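Local structure of geranyltranstransferase (Thermotoga neapolitana, 4WK5) at residues 31-36 with 51-56; 61-66 with 282-287; 143-148 with 197-202; 173-178 with 246-251. The protein probably acts as a magnesium-dependent prenyltransferase of the FPP/GGPP synthase family, joining isoprenoid diphosphates into longer chains. All coordinates share one frame; numbering follows the deposited sequence. Where two conformers were deposited one is given.

Contact 1 (31-36 with 51-56); sequences RIEELV and SVTAGG
V52 on helix 43-53 aims both of its methyls at helix 23-36, where I32, E33 and V36 receive it. A chi1 of 167° turns CG1 away from the backbone N of V52 and out to I32, which it meets tip to tip, CG1 standing 3.7 Å from I32 CG2 and 4.0 Å from I32 CD1. The other branch, V52 CG2, faces V36 one turn further on and lies 3.9 Å from V36 CG1. L129 of helix 119-138 touches both V36 and V52, and V83 of helix 75-96 lies against I32, so these contacts belong to the interior of the all-helical isoprenoid synthase fold. Shortening V52 to an alanine would probably open a gap between I32 and V36 and deprive their methyls of their main partner on helix 43-53.

The polar part sits at the margin. E33, bent at chi2 (-61°), slides past V52 and brings OE2 2.8 Å from T53 OG1, its side chain crossing that of T53 at about a right angle. Either E33 OE2 or Q49 O may take the one proton of the T53 hydroxyl, and the geometry does not settle which. E33 takes two conformers, so this pairing is doubtful as a constant feature. The chemistry therefore implies a join carried by the valine and its apolar neighbours, with the carboxylate-hydroxyl pair as a changeable addition at the surface.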
loop_
_atom_site.group_PDB
_atom_site.type_symbol
_atom_site.label_atom_id
_atom_site.label_comp_id
_atom_site.label_asym_id
_atom_site.label_seq_id
_atom_site.Cartn_x
_atom_site.Cartn_y
_atom_site.Cartn_z
ATOM N N ARG A 31 15.522 14.818 0.709
ATOM C CA ARG A 31 14.140 14.743 0.275
ATOM C C ARG A 31 13.348 13.732 1.106
ATOM O O ARG A 31 12.203 13.998 1.482
ATOM C CB ARG A 31 14.049 14.383 -1.210
ATOM C CG ARG A 31 12.611 14.203 -1.676
ATOM C CD ARG A 31 11.807 15.505 -1.602
ATOM N NE ARG A 31 12.215 16.439 -2.643
ATOM C CZ ARG A 31 11.738 16.424 -3.884
ATOM N NH1 ARG A 31 10.837 15.518 -4.240
ATOM N NH2 ARG A 31 12.170 17.310 -4.772
ATOM N N ILE A 32 13.942 12.581 1.412
ATOM C CA ILE A 32 13.157 11.565 2.103
ATOM C C ILE A 32 12.857 12.014 3.552
ATOM O O ILE A 32 11.780 11.720 4.073
ATOM C CB ILE A 32 13.837 10.156 2.048
ATOM C CG1 ILE A 32 12.792 9.059 2.295
ATOM C CG2 ILE A 32 15.041 10.046 2.982
ATOM C CD1 ILE A 32 13.320 7.637 2.098
ATOM N N GLU A 33 13.767 12.749 4.187
ATOM C CA GLU A 33 13.478 13.215 5.541
ATOM C C GLU A 33 12.400 14.296 5.549
ATOM O O GLU A 33 11.646 14.418 6.517
ATOM C CB GLU A 33 14.737 13.731 6.226
ATOM C CG GLU A 33 15.723 12.635 6.621
ATOM C CD GLU A 33 15.165 11.604 7.613
ATOM O OE1 GLU A 33 14.062 11.793 8.160
ATOM O OE2 GLU A 33 15.865 10.610 7.878
ATOM N N GLU A 34 12.329 15.080 4.479
ATOM C CA GLU A 34 11.259 16.069 4.347
ATOM C C GLU A 34 9.894 15.385 4.320
ATOM O O GLU A 34 8.933 15.854 4.956
ATOM C CB GLU A 34 11.439 16.918 3.085
ATOM C CG GLU A 34 12.527 17.951 3.185
ATOM C CD GLU A 34 12.751 18.693 1.879
ATOM O OE1 GLU A 34 12.226 18.248 0.834
ATOM O OE2 GLU A 34 13.445 19.732 1.906
ATOM N N LEU A 35 9.815 14.270 3.600
ATOM C CA LEU A 35 8.537 13.576 3.415
ATOM C C LEU A 35 8.062 12.855 4.670
ATOM O O LEU A 35 6.852 12.707 4.879
ATOM C CB LEU A 35 8.631 12.569 2.257
ATOM C CG LEU A 35 8.799 13.207 0.879
ATOM C CD1 LEU A 35 9.050 12.126 -0.154
ATOM C CD2 LEU A 35 7.564 14.007 0.519
ATOM N N VAL A 36 8.986 12.389 5.506
ATOM C CA VAL A 36 8.566 11.648 6.701
ATOM C C VAL A 36 8.631 12.458 8.013
ATOM O O VAL A 36 8.362 11.917 9.100
ATOM C CB VAL A 36 9.384 10.335 6.872
ATOM C CG1 VAL A 36 9.118 9.387 5.699
ATOM C CG2 VAL A 36 10.899 10.605 7.032
ATOM N N SER A 51 12.326 4.672 10.958
ATOM C CA SER A 51 12.774 3.623 10.057
ATOM C C SER A 51 13.537 4.176 8.859
ATOM O O SER A 51 14.461 3.534 8.360
ATOM C CB SER A 51 11.587 2.787 9.608
ATOM O OG SER A 51 11.187 1.958 10.689
ATOM N N VAL A 52 13.182 5.370 8.414
ATOM C CA VAL A 52 13.955 6.039 7.373
ATOM C C VAL A 52 15.333 6.500 7.878
ATOM O O VAL A 52 16.358 6.316 7.197
ATOM C CB VAL A 52 13.170 7.238 6.802
ATOM C CG1 VAL A 52 14.075 8.132 5.948
ATOM C CG2 VAL A 52 11.994 6.722 5.982
ATOM N N THR A 53 15.366 7.085 9.073
ATOM C CA THR A 53 16.598 7.685 9.593
ATOM C C THR A 53 17.598 6.605 9.993
ATOM O O THR A 53 18.815 6.827 9.959
ATOM C CB THR A 53 16.310 8.591 10.796
ATOM O OG1 THR A 53 15.293 9.539 10.443
ATOM C CG2 THR A 53 17.571 9.325 11.222
ATOM N N ALA A 54 17.093 5.430 10.358
ATOM C CA ALA A 54 17.975 4.316 10.735
ATOM C C ALA A 54 18.871 3.924 9.556
ATOM O O ALA A 54 19.915 3.280 9.723
ATOM C CB ALA A 54 17.152 3.115 11.231
ATOM N N GLY A 55 18.452 4.325 8.363
ATOM C CA GLY A 55 19.378 4.471 7.261
ATOM C C GLY A 55 19.386 3.288 6.334
ATOM O O GLY A 55 18.523 2.424 6.406
ATOM N N GLY A 56 20.379 3.265 5.458
ATOM C CA GLY A 56 20.516 2.224 4.464
ATOM C C GLY A 56 21.521 2.708 3.444
ATOM O O GLY A 56 21.908 3.882 3.446
#

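Contact 2 (61-66 with 282-287); sequences PLLVLT and DFLRNL
F283 pushes its ring against L62, L63 and T66 of helix 59-70. Its chi1 of 175° sets CG opposite the backbone N and throws the phenyl group across to the other helix, where CZ comes 3.7 Å from L62 CB. CE2 lies 3.9 Å from the backbone N of L63, and CD2 4.2 Å from T66 OG1. All three approach the ring obliquely. Beside it, L63 CD1 and L284 CD1 meet at 4.1 Å, the two leucines crossing at about a right angle. Were F283 an alanine, a gap would probably be left beside L62 and L63, with the L63-L284 methyl contact the main one remaining between the two segments.

The segments run roughly antiparallel, with helix axes 11.1 Å apart at 146°, and here the C-terminal helix 278-289 is laid against an early helix of the all-alpha isoprenoid synthase fold. Further out, the same leucines have other neighbours. L63 packs on F190, C193 and F194 of helix 175-201, while L62 touches K24 and I28 of helix 23-36. L284 rests on L269 and L272 of helix 248-274, and its carbonyl accepts a hydrogen bond from the hydroxyl of Y265. T66 OG1 pairs with T280 OG1 and also lies 3.2 Å from L63 O, an arrangement that holds the threonine hydroxyl beside the phenyl ring.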
loop_
_atom_site.group_PDB
_atom_site.type_symbol
_atom_site.label_atom_id
_atom_site.label_comp_id
_atom_site.label_asym_id
_atom_site.label_seq_id
_atom_site.Cartn_x
_atom_site.Cartn_y
_atom_site.Cartn_z
ATOM N N PRO A 61 17.470 4.009 -4.776
ATOM C CA PRO A 61 17.244 5.369 -5.287
ATOM C C PRO A 61 18.472 5.925 -6.008
ATOM O O PRO A 61 18.331 6.699 -6.959
ATOM C CB PRO A 61 16.933 6.187 -4.021
ATOM C CG PRO A 61 17.445 5.365 -2.871
ATOM C CD PRO A 61 17.273 3.930 -3.313
ATOM N N LEU A 62 19.665 5.544 -5.559
ATOM C CA LEU A 62 20.873 5.967 -6.266
ATOM C C LEU A 62 20.884 5.438 -7.696
ATOM O O LEU A 62 21.299 6.143 -8.608
ATOM C CB LEU A 62 22.130 5.509 -5.526
ATOM C CG LEU A 62 22.520 6.315 -4.284
ATOM C CD1 LEU A 62 23.572 5.562 -3.482
ATOM C CD2 LEU A 62 23.042 7.685 -4.701
ATOM N N LEU A 63 20.418 4.208 -7.895
ATOM C CA LEU A 63 20.331 3.641 -9.238
ATOM C C LEU A 63 19.344 4.420 -10.113
ATOM O O LEU A 63 19.635 4.704 -11.278
ATOM C CB LEU A 63 19.940 2.163 -9.161
ATOM C CG LEU A 63 19.862 1.324 -10.424
ATOM C CD1 LEU A 63 21.254 1.232 -11.075
ATOM C CD2 LEU A 63 19.336 -0.061 -10.043
ATOM N N VAL A 64 18.192 4.788 -9.557
ATOM C CA VAL A 64 17.247 5.622 -10.297
ATOM C C VAL A 64 17.921 6.931 -10.746
ATOM O O VAL A 64 17.800 7.338 -11.908
ATOM C CB VAL A 64 16.001 5.937 -9.462
ATOM C CG1 VAL A 64 15.112 6.943 -10.191
ATOM C CG2 VAL A 64 15.243 4.638 -9.148
ATOM N N LEU A 65 18.652 7.576 -9.839
ATOM C CA LEU A 65 19.315 8.827 -10.186
ATOM C C LEU A 65 20.427 8.648 -11.211
ATOM O O LEU A 65 20.595 9.495 -12.088
ATOM C CB LEU A 65 19.879 9.509 -8.933
ATOM C CG LEU A 65 18.834 10.007 -7.933
ATOM C CD1 LEU A 65 19.501 10.862 -6.859
ATOM C CD2 LEU A 65 17.749 10.794 -8.641
ATOM N N THR A 66 21.196 7.565 -11.114
ATOM C CA THR A 66 22.310 7.407 -12.047
ATOM C C THR A 66 21.813 7.025 -13.438
ATOM O O THR A 66 22.318 7.537 -14.435
ATOM C CB THR A 66 23.347 6.371 -11.558
ATOM O OG1 THR A 66 22.808 5.044 -11.672
ATOM C CG2 THR A 66 23.759 6.682 -10.102
ATOM N N ASP A 282 29.740 2.659 -13.767
ATOM C CA ASP A 282 30.721 2.961 -12.733
ATOM C C ASP A 282 30.157 2.676 -11.339
ATOM O O ASP A 282 30.836 2.072 -10.505
ATOM C CB ASP A 282 31.178 4.416 -12.827
ATOM C CG ASP A 282 32.016 4.693 -14.062
ATOM O OD1 ASP A 282 32.601 3.741 -14.629
ATOM O OD2 ASP A 282 32.097 5.871 -14.458
ATOM N N PHE A 283 28.914 3.101 -11.103
ATOM C CA PHE A 283 28.228 2.875 -9.826
ATOM C C PHE A 283 28.162 1.382 -9.505
ATOM O O PHE A 283 28.571 0.942 -8.421
ATOM C CB PHE A 283 26.822 3.497 -9.874
ATOM C CG PHE A 283 25.975 3.228 -8.652
ATOM C CD1 PHE A 283 26.447 3.508 -7.378
ATOM C CD2 PHE A 283 24.702 2.716 -8.788
ATOM C CE1 PHE A 283 25.657 3.270 -6.264
ATOM C CE2 PHE A 283 23.908 2.478 -7.677
ATOM C CZ PHE A 283 24.394 2.751 -6.416
ATOM N N LEU A 284 27.688 0.590 -10.456
ATOM C CA LEU A 284 27.505 -0.832 -10.188
ATOM C C LEU A 284 28.826 -1.599 -10.202
ATOM O O LEU A 284 28.951 -2.637 -9.548
ATOM C CB LEU A 284 26.520 -1.439 -11.184
ATOM C CG LEU A 284 25.104 -0.868 -11.058
ATOM C CD1 LEU A 284 24.145 -1.611 -11.950
ATOM C CD2 LEU A 284 24.621 -0.889 -9.606
ATOM N N ARG A 285 29.811 -1.085 -10.934
ATOM C CA ARG A 285 31.135 -1.688 -10.928
ATOM C C ARG A 285 31.783 -1.536 -9.556
ATOM O O ARG A 285 32.335 -2.494 -9.014
ATOM C CB ARG A 285 32.026 -1.064 -12.002
ATOM C CG ARG A 285 33.326 -1.812 -12.243
ATOM C CD ARG A 285 34.232 -1.016 -13.160
ATOM N NE ARG A 285 34.291 0.382 -12.742
ATOM C CZ ARG A 285 34.955 1.334 -13.389
ATOM N NH1 ARG A 285 35.631 1.042 -14.492
ATOM N NH2 ARG A 285 34.946 2.577 -12.928
ATOM N N ASN A 286 31.709 -0.335 -8.990
ATOM C CA ASN A 286 32.280 -0.092 -7.668
ATOM C C ASN A 286 31.469 -0.764 -6.569
ATOM O O ASN A 286 31.979 -1.038 -5.484
ATOM C CB ASN A 286 32.394 1.409 -7.395
ATOM C CG ASN A 286 33.380 2.095 -8.324
ATOM O OD1 ASN A 286 33.081 3.136 -8.908
ATOM N ND2 ASN A 286 34.565 1.509 -8.464
ATOM N N LEU A 287 30.204 -1.040 -6.865
ATOM C CA LEU A 287 29.321 -1.701 -5.916
ATOM C C LEU A 287 29.687 -3.178 -5.744
ATOM O O LEU A 287 29.548 -3.726 -4.650
ATOM C CB LEU A 287 27.862 -1.553 -6.368
ATOM C CG LEU A 287 26.690 -1.899 -5.443
ATOM C CD1 LEU A 287 25.444 -1.223 -5.973
ATOM C CD2 LEU A 287 26.444 -3.398 -5.338
#

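Contact 3 (143-148 with 197-202); sequences PKLFEE and PFLLKG
L199 of helix 175-201 lies between K144, L145 and E148 at the start of helix 143-166, in a nearly antiparallel helix pair (163°, axes 9.9 Å apart) of the isoprenoid synthase fold. On the buried side the packing is of methyls: L199 CD1 stands 4.3 Å from L145 CD1, and L145 also faces L200. V81 of helix 75-96 touches both L145 and L200, and I137 of helix 119-138 covers L145 further. On the outer side only the bases of charged chains take part. K144 CB lies 4.1 Å from L199 CD2, after which its extended chain carries the ammonium away from the contact. E148 CB touches L199 CD1 at 4.1 Å, and its carboxylate turns instead to a salt bridge with K209. The helix of L199 ends just beyond, in a Schellman motif: G202, with positive phi, is its C-prime residue, and the N of L203 reaches F198 O. Around the other side of helix 143-166, P143 and F146, the latter with two conformers, pack on a neighbouring subunit. Between the two buried leucines, L145 CD2 and L200 CD2 stand 4.4 Å apart.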
loop_
_atom_site.group_PDB
_atom_site.type_symbol
_atom_site.label_atom_id
_atom_site.label_comp_id
_atom_site.label_asym_id
_atom_site.label_seq_id
_atom_site.Cartn_x
_atom_site.Cartn_y
_atom_site.Cartn_z
ATOM N N PRO A 143 0.808 8.220 -16.451
ATOM C CA PRO A 143 -0.079 7.064 -16.225
ATOM C C PRO A 143 0.602 5.702 -16.283
ATOM O O PRO A 143 0.324 4.819 -15.440
ATOM C CB PRO A 143 -1.099 7.180 -17.360
ATOM C CG PRO A 143 -1.134 8.639 -17.670
ATOM C CD PRO A 143 0.286 9.108 -17.506
ATOM N N LYS A 144 1.472 5.522 -17.274
ATOM C CA LYS A 144 2.159 4.254 -17.391
ATOM C C LYS A 144 3.055 4.039 -16.173
ATOM O O LYS A 144 3.236 2.896 -15.749
ATOM C CB LYS A 144 2.966 4.180 -18.691
ATOM C CG LYS A 144 2.075 4.078 -19.922
ATOM C CD LYS A 144 2.869 4.077 -21.221
ATOM C CE LYS A 144 1.942 3.864 -22.410
ATOM N NZ LYS A 144 2.664 3.880 -23.713
ATOM N N LEU A 145 3.587 5.116 -15.595
ATOM C CA LEU A 145 4.455 4.960 -14.422
ATOM C C LEU A 145 3.677 4.457 -13.199
ATOM O O LEU A 145 4.153 3.577 -12.468
ATOM C CB LEU A 145 5.164 6.275 -14.085
ATOM C CG LEU A 145 6.179 6.209 -12.945
ATOM C CD1 LEU A 145 7.473 5.586 -13.430
ATOM C CD2 LEU A 145 6.435 7.586 -12.342
ATOM N N PHE A 146 2.486 5.028 -12.996
ATOM C CA PHE A 146 1.590 4.615 -11.912
ATOM C C PHE A 146 1.346 3.127 -12.000
ATOM O O PHE A 146 1.494 2.381 -11.026
ATOM C CB PHE A 146 0.232 5.332 -11.983
ATOM C CG PHE A 146 0.313 6.827 -12.046
ATOM C CD1 PHE A 146 1.463 7.503 -11.678
ATOM C CD2 PHE A 146 -0.791 7.561 -12.453
ATOM C CE1 PHE A 146 1.519 8.878 -11.734
ATOM C CE2 PHE A 146 -0.742 8.935 -12.512
ATOM C CZ PHE A 146 0.418 9.596 -12.156
ATOM N N GLU A 147 0.949 2.709 -13.195
ATOM C CA GLU A 147 0.611 1.317 -13.463
ATOM C C GLU A 147 1.818 0.406 -13.233
ATOM O O GLU A 147 1.722 -0.635 -12.564
ATOM C CB GLU A 147 0.095 1.185 -14.903
ATOM C CG GLU A 147 -0.704 -0.069 -15.182
ATOM C CD GLU A 147 -1.358 -0.034 -16.556
ATOM O OE1 GLU A 147 -1.841 1.047 -16.962
ATOM O OE2 GLU A 147 -1.382 -1.085 -17.229
ATOM N N GLU A 148 2.968 0.821 -13.751
ATOM C CA GLU A 148 4.183 0.022 -13.612
ATOM C C GLU A 148 4.598 -0.114 -12.156
ATOM O O GLU A 148 4.982 -1.197 -11.714
ATOM C CB GLU A 148 5.321 0.639 -14.426
ATOM C CG GLU A 148 6.580 -0.193 -14.485
ATOM C CD GLU A 148 6.458 -1.380 -15.430
ATOM O OE1 GLU A 148 5.493 -1.420 -16.224
ATOM O OE2 GLU A 148 7.330 -2.271 -15.381
ATOM N N PRO A 197 13.106 5.515 -15.158
ATOM C CA PRO A 197 13.675 6.665 -15.871
ATOM C C PRO A 197 13.419 6.599 -17.374
ATOM O O PRO A 197 13.210 7.641 -17.998
ATOM C CB PRO A 197 15.183 6.558 -15.588
ATOM C CG PRO A 197 15.297 5.711 -14.380
ATOM C CD PRO A 197 14.143 4.753 -14.438
ATOM N N PHE A 198 13.458 5.398 -17.950
ATOM C CA PHE A 198 13.211 5.250 -19.385
ATOM C C PHE A 198 11.770 5.654 -19.711
ATOM O O PHE A 198 11.506 6.237 -20.766
ATOM C CB PHE A 198 13.500 3.817 -19.851
ATOM C CG PHE A 198 14.951 3.561 -20.160
ATOM C CD1 PHE A 198 15.898 3.524 -19.146
ATOM C CD2 PHE A 198 15.373 3.372 -21.465
ATOM C CE1 PHE A 198 17.236 3.298 -19.428
ATOM C CE2 PHE A 198 16.699 3.143 -21.753
ATOM C CZ PHE A 198 17.635 3.106 -20.736
ATOM N N LEU A 199 10.843 5.365 -18.800
ATOM C CA LEU A 199 9.458 5.815 -18.965
ATOM C C LEU A 199 9.374 7.338 -18.929
ATOM O O LEU A 199 8.691 7.948 -19.755
ATOM C CB LEU A 199 8.549 5.212 -17.882
ATOM C CG LEU A 199 8.025 3.800 -18.173
ATOM C CD1 LEU A 199 7.445 3.151 -16.921
ATOM C CD2 LEU A 199 6.997 3.829 -19.303
ATOM N N LEU A 200 10.074 7.948 -17.979
ATOM C CA LEU A 200 10.089 9.404 -17.850
ATOM C C LEU A 200 10.643 10.084 -19.101
ATOM O O LEU A 200 10.215 11.184 -19.456
ATOM C CB LEU A 200 10.906 9.829 -16.630
ATOM C CG LEU A 200 10.374 9.360 -15.275
ATOM C CD1 LEU A 200 11.216 9.904 -14.139
ATOM C CD2 LEU A 200 8.945 9.798 -15.125
ATOM N N LYS A 201 11.595 9.425 -19.760
ATOM C CA LYS A 201 12.273 9.992 -20.930
ATOM C C LYS A 201 11.553 9.638 -22.231
ATOM O O LYS A 201 11.825 10.228 -23.280
ATOM C CB LYS A 201 13.729 9.511 -20.982
ATOM C CG LYS A 201 14.615 10.235 -21.997
ATOM C CD LYS A 201 14.783 11.704 -21.640
ATOM C CE LYS A 201 15.745 12.406 -22.585
ATOM N NZ LYS A 201 15.873 13.852 -22.242
ATOM N N GLY A 202 10.634 8.680 -22.163
ATOM C CA GLY A 202 9.902 8.244 -23.340
ATOM C C GLY A 202 10.643 7.222 -24.185
ATOM O O GLY A 202 10.308 7.007 -25.350
#

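Contact 4 (173-178 with 246-251); sequences ISVEMV and VTLVKK
K251 folds back toward I173 through bends at chi2 (-63°) and chi3 (-55°), which bring its ammonium to the I173 carbonyl. V178 divides its methyls between two parts of segment 246-251: CG1, anti to the backbone N, goes to L248, and CG2 to V246 and K251. The V178 CG1 to L248 CD2 distance is 3.6 Å, the two chains sliding past each other in opposite directions. V178 CG2 lies 3.6 Å from V246 CG1 and 3.9 Å from K251 CG, so the lysine's aliphatic part shares the valine's surface. V175 CG2 adds a contact of 4.0 Å to L248 CD2.

Both segments are helix starts, each with its own N-cap: S174 OG accepts from M177 N, and T247 OG1 from K250 N. T247 also touches D224 of helix 206-229, within a DDxxD-type sequence that binds magnesium in relatives of this family. K251 NZ donates to I173 O at 2.7 Å, nearly in line with the carbonyl (172°), and bonds E170 O as well, while K250 forms a salt bridge with the E170 side chain. Two carbonyl oxygens thus grip one ammonium and would be polarised by it; this implies that the charge is probably solvated largely by the backbone carbonyls before helix 175-201, beside the packing of V178 with V246 and L248.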
loop_
_atom_site.group_PDB
_atom_site.type_symbol
_atom_site.label_atom_id
_atom_site.label_comp_id
_atom_site.label_asym_id
_atom_site.label_seq_id
_atom_site.Cartn_x
_atom_site.Cartn_y
_atom_site.Cartn_z
ATOM N N ILE A 173 10.764 -27.621 -2.739
ATOM C CA ILE A 173 10.757 -26.451 -3.611
ATOM C C ILE A 173 11.875 -26.572 -4.647
ATOM O O ILE A 173 13.022 -26.831 -4.299
ATOM C CB ILE A 173 10.919 -25.137 -2.813
ATOM C CG1 ILE A 173 9.885 -25.050 -1.683
ATOM C CG2 ILE A 173 10.783 -23.930 -3.736
ATOM C CD1 ILE A 173 8.445 -25.071 -2.156
ATOM N N SER A 174 11.530 -26.393 -5.919
ATOM C CA SER A 174 12.481 -26.537 -7.017
ATOM C C SER A 174 13.372 -25.309 -7.124
ATOM O O SER A 174 13.011 -24.238 -6.638
ATOM C CB SER A 174 11.747 -26.762 -8.339
ATOM O OG SER A 174 11.055 -25.590 -8.743
ATOM N N VAL A 175 14.527 -25.461 -7.765
ATOM C CA VAL A 175 15.425 -24.329 -7.948
ATOM C C VAL A 175 14.723 -23.267 -8.798
ATOM O O VAL A 175 14.899 -22.067 -8.581
ATOM C CB VAL A 175 16.770 -24.752 -8.584
ATOM C CG1 VAL A 175 16.553 -25.425 -9.935
ATOM C CG2 VAL A 175 17.706 -23.556 -8.710
ATOM N N GLU A 176 13.892 -23.716 -9.734
ATOM C CA GLU A 176 13.152 -22.797 -10.592
ATOM C C GLU A 176 12.190 -21.926 -9.774
ATOM O O GLU A 176 12.059 -20.725 -10.022
ATOM C CB GLU A 176 12.386 -23.570 -11.671
ATOM C CG GLU A 176 13.269 -24.203 -12.756
ATOM C CD GLU A 176 13.978 -25.483 -12.305
ATOM O OE1 GLU A 176 15.083 -25.765 -12.822
ATOM O OE2 GLU A 176 13.430 -26.212 -11.449
ATOM N N MET A 177 11.524 -22.531 -8.797
ATOM C CA MET A 177 10.599 -21.785 -7.953
ATOM C C MET A 177 11.379 -20.821 -7.058
ATOM O O MET A 177 10.918 -19.710 -6.774
ATOM C CB MET A 177 9.734 -22.730 -7.110
ATOM C CG MET A 177 8.740 -23.538 -7.936
ATOM S SD MET A 177 7.594 -24.542 -6.961
ATOM C CE MET A 177 8.619 -25.872 -6.436
ATOM N N VAL A 178 12.564 -21.233 -6.620
ATOM C CA VAL A 178 13.348 -20.331 -5.776
ATOM C C VAL A 178 13.839 -19.137 -6.600
ATOM O O VAL A 178 13.769 -17.993 -6.141
ATOM C CB VAL A 178 14.528 -21.062 -5.096
ATOM C CG1 VAL A 178 15.386 -20.079 -4.318
ATOM C CG2 VAL A 178 13.983 -22.132 -4.156
ATOM N N VAL A 246 14.491 -20.618 2.341
ATOM C CA VAL A 246 15.084 -21.301 1.196
ATOM C C VAL A 246 15.835 -20.297 0.340
ATOM O O VAL A 246 15.273 -19.280 -0.063
ATOM C CB VAL A 246 14.030 -22.019 0.334
ATOM C CG1 VAL A 246 14.722 -22.854 -0.735
ATOM C CG2 VAL A 246 13.140 -22.897 1.205
ATOM N N THR A 247 17.113 -20.570 0.082
ATOM C CA THR A 247 17.920 -19.667 -0.725
ATOM C C THR A 247 18.494 -20.398 -1.931
ATOM O O THR A 247 18.467 -21.631 -1.992
ATOM C CB THR A 247 19.072 -19.056 0.079
ATOM O OG1 THR A 247 20.027 -20.085 0.386
ATOM C CG2 THR A 247 18.558 -18.444 1.368
ATOM N N LEU A 248 19.000 -19.637 -2.897
ATOM C CA LEU A 248 19.663 -20.233 -4.046
ATOM C C LEU A 248 20.985 -20.856 -3.619
ATOM O O LEU A 248 21.470 -21.784 -4.257
ATOM C CB LEU A 248 19.898 -19.199 -5.145
ATOM C CG LEU A 248 18.652 -18.901 -5.981
ATOM C CD1 LEU A 248 18.952 -17.831 -7.030
ATOM C CD2 LEU A 248 18.149 -20.187 -6.650
ATOM N N VAL A 249 21.560 -20.346 -2.534
ATOM C CA VAL A 249 22.795 -20.950 -2.017
ATOM C C VAL A 249 22.487 -22.344 -1.476
ATOM O O VAL A 249 23.236 -23.294 -1.718
ATOM C CB VAL A 249 23.457 -20.076 -0.930
ATOM C CG1 VAL A 249 24.682 -20.786 -0.338
ATOM C CG2 VAL A 249 23.887 -18.747 -1.524
ATOM N N LYS A 250 21.365 -22.482 -0.773
ATOM C CA LYS A 250 20.935 -23.800 -0.303
ATOM C C LYS A 250 20.653 -24.775 -1.445
ATOM O O LYS A 250 21.028 -25.944 -1.376
ATOM C CB LYS A 250 19.684 -23.675 0.569
ATOM C CG LYS A 250 19.952 -23.152 1.962
ATOM C CD LYS A 250 18.705 -23.247 2.822
ATOM C CE LYS A 250 18.901 -22.578 4.172
ATOM N NZ LYS A 250 17.641 -22.633 4.972
ATOM N N LYS A 251 19.977 -24.303 -2.489
ATOM C CA LYS A 251 19.589 -25.175 -3.605
ATOM C C LYS A 251 20.745 -25.522 -4.541
ATOM O O LYS A 251 20.839 -26.645 -5.047
ATOM C CB LYS A 251 18.465 -24.526 -4.429
ATOM C CG LYS A 251 17.193 -24.235 -3.653
ATOM C CD LYS A 251 16.536 -25.506 -3.132
ATOM C CE LYS A 251 16.268 -26.506 -4.246
ATOM N NZ LYS A 251 15.488 -27.682 -3.749
#

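Contacts 1 and 2 are largely buried, whereas contacts 3 and 4 are only partly so, and contact 4 lies farthest from the centre of the chain. Contacts 3 and 4 use opposite ends of helix 175-201, their centres about 32 Å apart. Contact 2 spans most of the sequence, encloses the other two later contacts in its loop, and touches contact 3 where V64 O meets P197 CG at 3.9 Å. The chemistry follows position: contacts 2 and 3 are mainly apolar packing, contact 1 adds a marginal hydroxyl-carboxylate pair, and contact 4, joining two helix starts, adds a lysine bound to backbone carbonyls. Among the four, contact 3 alone adjoins the second subunit.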